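Local coordinates for protein phosphotransferase ChpT (Brucella abortus, PDB 4QPK) that relays phosphoryl groups as a homodimeric histidine phosphotransferase in a phosphorelay that controls cell growth, division and intracellular survival in the host, at residues R170-D175 and R179-V184. Sequence-based numbering, arbitrary orientation.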
ATOM      1  N   ARG B 170     -20.132  15.369   8.525  1.00 19.08           N
ATOM      2  CA  ARG B 170     -20.793  16.473   7.824  1.00 19.60           C
ATOM      3  C   ARG B 170     -19.811  17.325   7.048  1.00 19.66           C
ATOM      4  O   ARG B 170     -18.799  17.780   7.590  1.00 22.50           O
ATOM      5  CB  ARG B 170     -21.564  17.385   8.797  1.00 23.88           C
ATOM      6  CG  ARG B 170     -22.639  16.689   9.575  1.00 26.86           C
ATOM      7  CD  ARG B 170     -23.613  17.678  10.192  1.00 35.51           C
ATOM      8  NE  ARG B 170     -22.940  18.842  10.756  1.00 32.30           N
ATOM      9  CZ  ARG B 170     -22.558  18.955  12.027  1.00 43.44           C
ATOM     10  NH1 ARG B 170     -22.754  17.955  12.878  1.00 36.99           N
ATOM     11  NH2 ARG B 170     -21.963  20.069  12.443  1.00 42.72           N
ATOM     12  N   LEU B 171     -20.125  17.552   5.780  1.00 19.12           N
ATOM     13  CA  LEU B 171     -19.385  18.485   4.954  1.00 20.30           C
ATOM     14  C   LEU B 171     -20.111  19.815   4.954  1.00 24.35           C
ATOM     15  O   LEU B 171     -21.303  19.880   4.625  1.00 23.98           O
ATOM     16  CB  LEU B 171     -19.254  17.975   3.517  1.00 23.33           C
ATOM     17  CG  LEU B 171     -18.768  16.546   3.303  1.00 26.38           C
ATOM     18  CD1 LEU B 171     -18.498  16.337   1.824  1.00 31.95           C
ATOM     19  CD2 LEU B 171     -17.529  16.289   4.118  1.00 26.58           C
ATOM     20  N   GLU B 172     -19.389  20.868   5.311  1.00 22.27           N
ATOM     21  CA  GLU B 172     -19.958  22.208   5.433  1.00 27.24           C
ATOM     22  C   GLU B 172     -19.072  23.225   4.723  1.00 27.58           C
ATOM     23  O   GLU B 172     -18.067  22.857   4.122  1.00 25.79           O
ATOM     24  CB  GLU B 172     -20.129  22.578   6.909  1.00 28.81           C
ATOM     25  CG  GLU B 172     -21.014  21.601   7.688  1.00 29.66           C
ATOM     26  CD  GLU B 172     -21.097  21.908   9.181  1.00 36.06           C
ATOM     27  OE1 GLU B 172     -20.354  22.790   9.668  1.00 31.84           O
ATOM     28  OE2 GLU B 172     -21.910  21.252   9.871  1.00 35.46           O
ATOM     29  N   GLY B 173     -19.442  24.502   4.787  1.00 31.91           N
ATOM     30  CA  GLY B 173     -18.638  25.542   4.165  1.00 28.86           C
ATOM     31  C   GLY B 173     -18.790  25.617   2.659  1.00 29.61           C
ATOM     32  O   GLY B 173     -19.759  25.113   2.087  1.00 34.54           O
ATOM     33  N   SER B 174     -17.834  26.281   2.017  1.00 33.32           N
ATOM     34  CA  SER B 174     -17.845  26.469   0.568  1.00 36.65           C
ATOM     35  C   SER B 174     -16.815  25.571  -0.095  1.00 35.51           C
ATOM     36  O   SER B 174     -16.013  24.938   0.587  1.00 28.98           O
ATOM     37  CB  SER B 174     -17.544  27.922   0.221  1.00 33.01           C
ATOM     38  OG  SER B 174     -16.216  28.241   0.611  1.00 34.55           O
ATOM     39  N   ASP B 175     -16.796  25.541  -1.424  1.00 33.79           N
ATOM     40  CA  ASP B 175     -15.817  24.698  -2.091  1.00 30.49           C
ATOM     41  C   ASP B 175     -14.424  25.341  -2.010  1.00 33.70           C
ATOM     42  O   ASP B 175     -13.410  24.654  -2.135  1.00 29.87           O
ATOM     43  CB  ASP B 175     -16.229  24.397  -3.541  1.00 37.38           C
ATOM     44  CG  ASP B 175     -16.108  25.594  -4.462  1.00 42.26           C
ATOM     45  OD1 ASP B 175     -16.296  26.738  -4.004  1.00 41.98           O
ATOM     46  OD2 ASP B 175     -15.833  25.372  -5.663  1.00 45.15           O
ATOM     47  N   ARG B 179     -15.414  22.938   5.369  1.00 22.86           N
ATOM     48  CA  ARG B 179     -15.309  22.571   6.770  1.00 21.14           C
ATOM     49  C   ARG B 179     -15.752  21.111   6.914  1.00 21.14           C
ATOM     50  O   ARG B 179     -16.789  20.726   6.378  1.00 22.14           O
ATOM     51  CB  ARG B 179     -16.162  23.497   7.653  1.00 23.57           C
ATOM     52  CG  ARG B 179     -16.199  23.081   9.121  1.00 28.97           C
ATOM     53  CD  ARG B 179     -16.808  24.165  10.025  1.00 36.70           C
ATOM     54  NE  ARG B 179     -18.197  24.469   9.695  1.00 44.13           N
ATOM     55  CZ  ARG B 179     -18.597  25.567   9.053  1.00 48.43           C
ATOM     56  NH1 ARG B 179     -17.712  26.483   8.674  1.00 49.78           N
ATOM     57  NH2 ARG B 179     -19.887  25.756   8.798  1.00 49.49           N
ATOM     58  N   PHE B 180     -14.933  20.295   7.585  1.00 20.58           N
ATOM     59  CA  PHE B 180     -15.270  18.897   7.829  1.00 20.21           C
ATOM     60  C   PHE B 180     -15.595  18.692   9.294  1.00 21.68           C
ATOM     61  O   PHE B 180     -14.838  19.108  10.162  1.00 23.99           O
ATOM     62  CB  PHE B 180     -14.117  17.954   7.429  1.00 19.37           C
ATOM     63  CG  PHE B 180     -13.591  18.177   6.042  1.00 20.31           C
ATOM     64  CD1 PHE B 180     -12.219  18.120   5.793  1.00 19.30           C
ATOM     65  CD2 PHE B 180     -14.457  18.413   4.976  1.00 19.41           C
ATOM     66  CE1 PHE B 180     -11.718  18.313   4.514  1.00 18.54           C
ATOM     67  CE2 PHE B 180     -13.964  18.608   3.696  1.00 22.28           C
ATOM     68  CZ  PHE B 180     -12.587  18.553   3.463  1.00 18.91           C
ATOM     69  N   VAL B 181     -16.705  18.028   9.576  1.00 18.74           N
ATOM     70  CA  VAL B 181     -17.072  17.770  10.955  1.00 21.29           C
ATOM     71  C   VAL B 181     -17.294  16.283  11.158  1.00 23.06           C
ATOM     72  O   VAL B 181     -18.163  15.682  10.528  1.00 22.05           O
ATOM     73  CB  VAL B 181     -18.337  18.552  11.358  1.00 19.88           C
ATOM     74  CG1 VAL B 181     -18.559  18.428  12.856  1.00 22.81           C
ATOM     75  CG2 VAL B 181     -18.191  20.026  10.944  1.00 21.60           C
ATOM     76  N   ILE B 182     -16.494  15.695  12.037  1.00 17.86           N
ATOM     77  CA  ILE B 182     -16.599  14.277  12.348  1.00 17.64           C
ATOM     78  C   ILE B 182     -16.984  14.146  13.813  1.00 19.22           C
ATOM     79  O   ILE B 182     -16.219  14.535  14.704  1.00 22.35           O
ATOM     80  CB  ILE B 182     -15.273  13.532  12.065  1.00 19.40           C
ATOM     81  CG1 ILE B 182     -15.104  13.308  10.560  1.00 26.41           C
ATOM     82  CG2 ILE B 182     -15.264  12.171  12.725  1.00 21.36           C
ATOM     83  CD1 ILE B 182     -14.634  14.526   9.791  1.00 28.49           C
ATOM     84  N   THR B 183     -18.179  13.620  14.051  1.00 19.46           N
ATOM     85  CA  THR B 183     -18.717  13.514  15.402  1.00 19.46           C
ATOM     86  C   THR B 183     -18.870  12.060  15.822  1.00 17.42           C
ATOM     87  O   THR B 183     -19.556  11.283  15.152  1.00 20.75           O
ATOM     88  CB  THR B 183     -20.088  14.217  15.513  1.00 17.62           C
ATOM     89  OG1 THR B 183     -19.979  15.562  15.037  1.00 20.61           O
ATOM     90  CG2 THR B 183     -20.544  14.232  16.973  1.00 23.25           C
ATOM     91  N   VAL B 184     -18.219  11.685  16.919  1.00 19.08           N
ATOM     92  CA  VAL B 184     -18.324  10.318  17.412  1.00 18.16           C
ATOM     93  C   VAL B 184     -18.945  10.229  18.808  1.00 21.39           C
ATOM     94  O   VAL B 184     -18.732  11.085  19.671  1.00 23.09           O
ATOM     95  CB  VAL B 184     -16.949   9.600  17.418  1.00 24.73           C
ATOM     96  CG1 VAL B 184     -16.448   9.416  15.984  1.00 20.87           C
ATOM     97  CG2 VAL B 184     -15.925  10.366  18.248  1.00 22.57           C
TER
HETATM   98  O   HOH W   1     -21.418  17.580  15.959  1.00 30.37           O
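E172 gives each of two arginines a different carboxylate oxygen. R179, on the facing strand, donates from NE to E172 OE1 at 2.7 Å, close to the guanidinium plane. R179 NH2 adds a weak bond to the same oxygen. The carboxylate and this guanidinium are turned 76° apart, and both nitrogens go to one oxygen, so this is not a coplanar two-oxygen pairing. The R179 chain leaves with CG anti to the backbone N (chi1 175°) and bends at chi3 (62°), which carries NE across to E172. R170, on the same strand as E172, grips OE2 side-on through NE and NH2, both at 2.8 Å from that oxygen. V181 lies beside both groups: its CG1 meets one face of the R170 guanidinium, 3.8 Å from NH2, and its CG2 touches E172 OE1. On the other face of the sheet, L171 CD2 meets the F180 ring obliquely, and both residues pack on L150 of helix 144-160. Backbone bonds pair R170 with V181 and E172 with R179 in this antiparallel hairpin of the C-terminal domain, which resembles the ATP-binding domain of histidine kinases but lacks regions needed for ATP. One carboxylate thus probably offsets two positive charges on the face away from the helix.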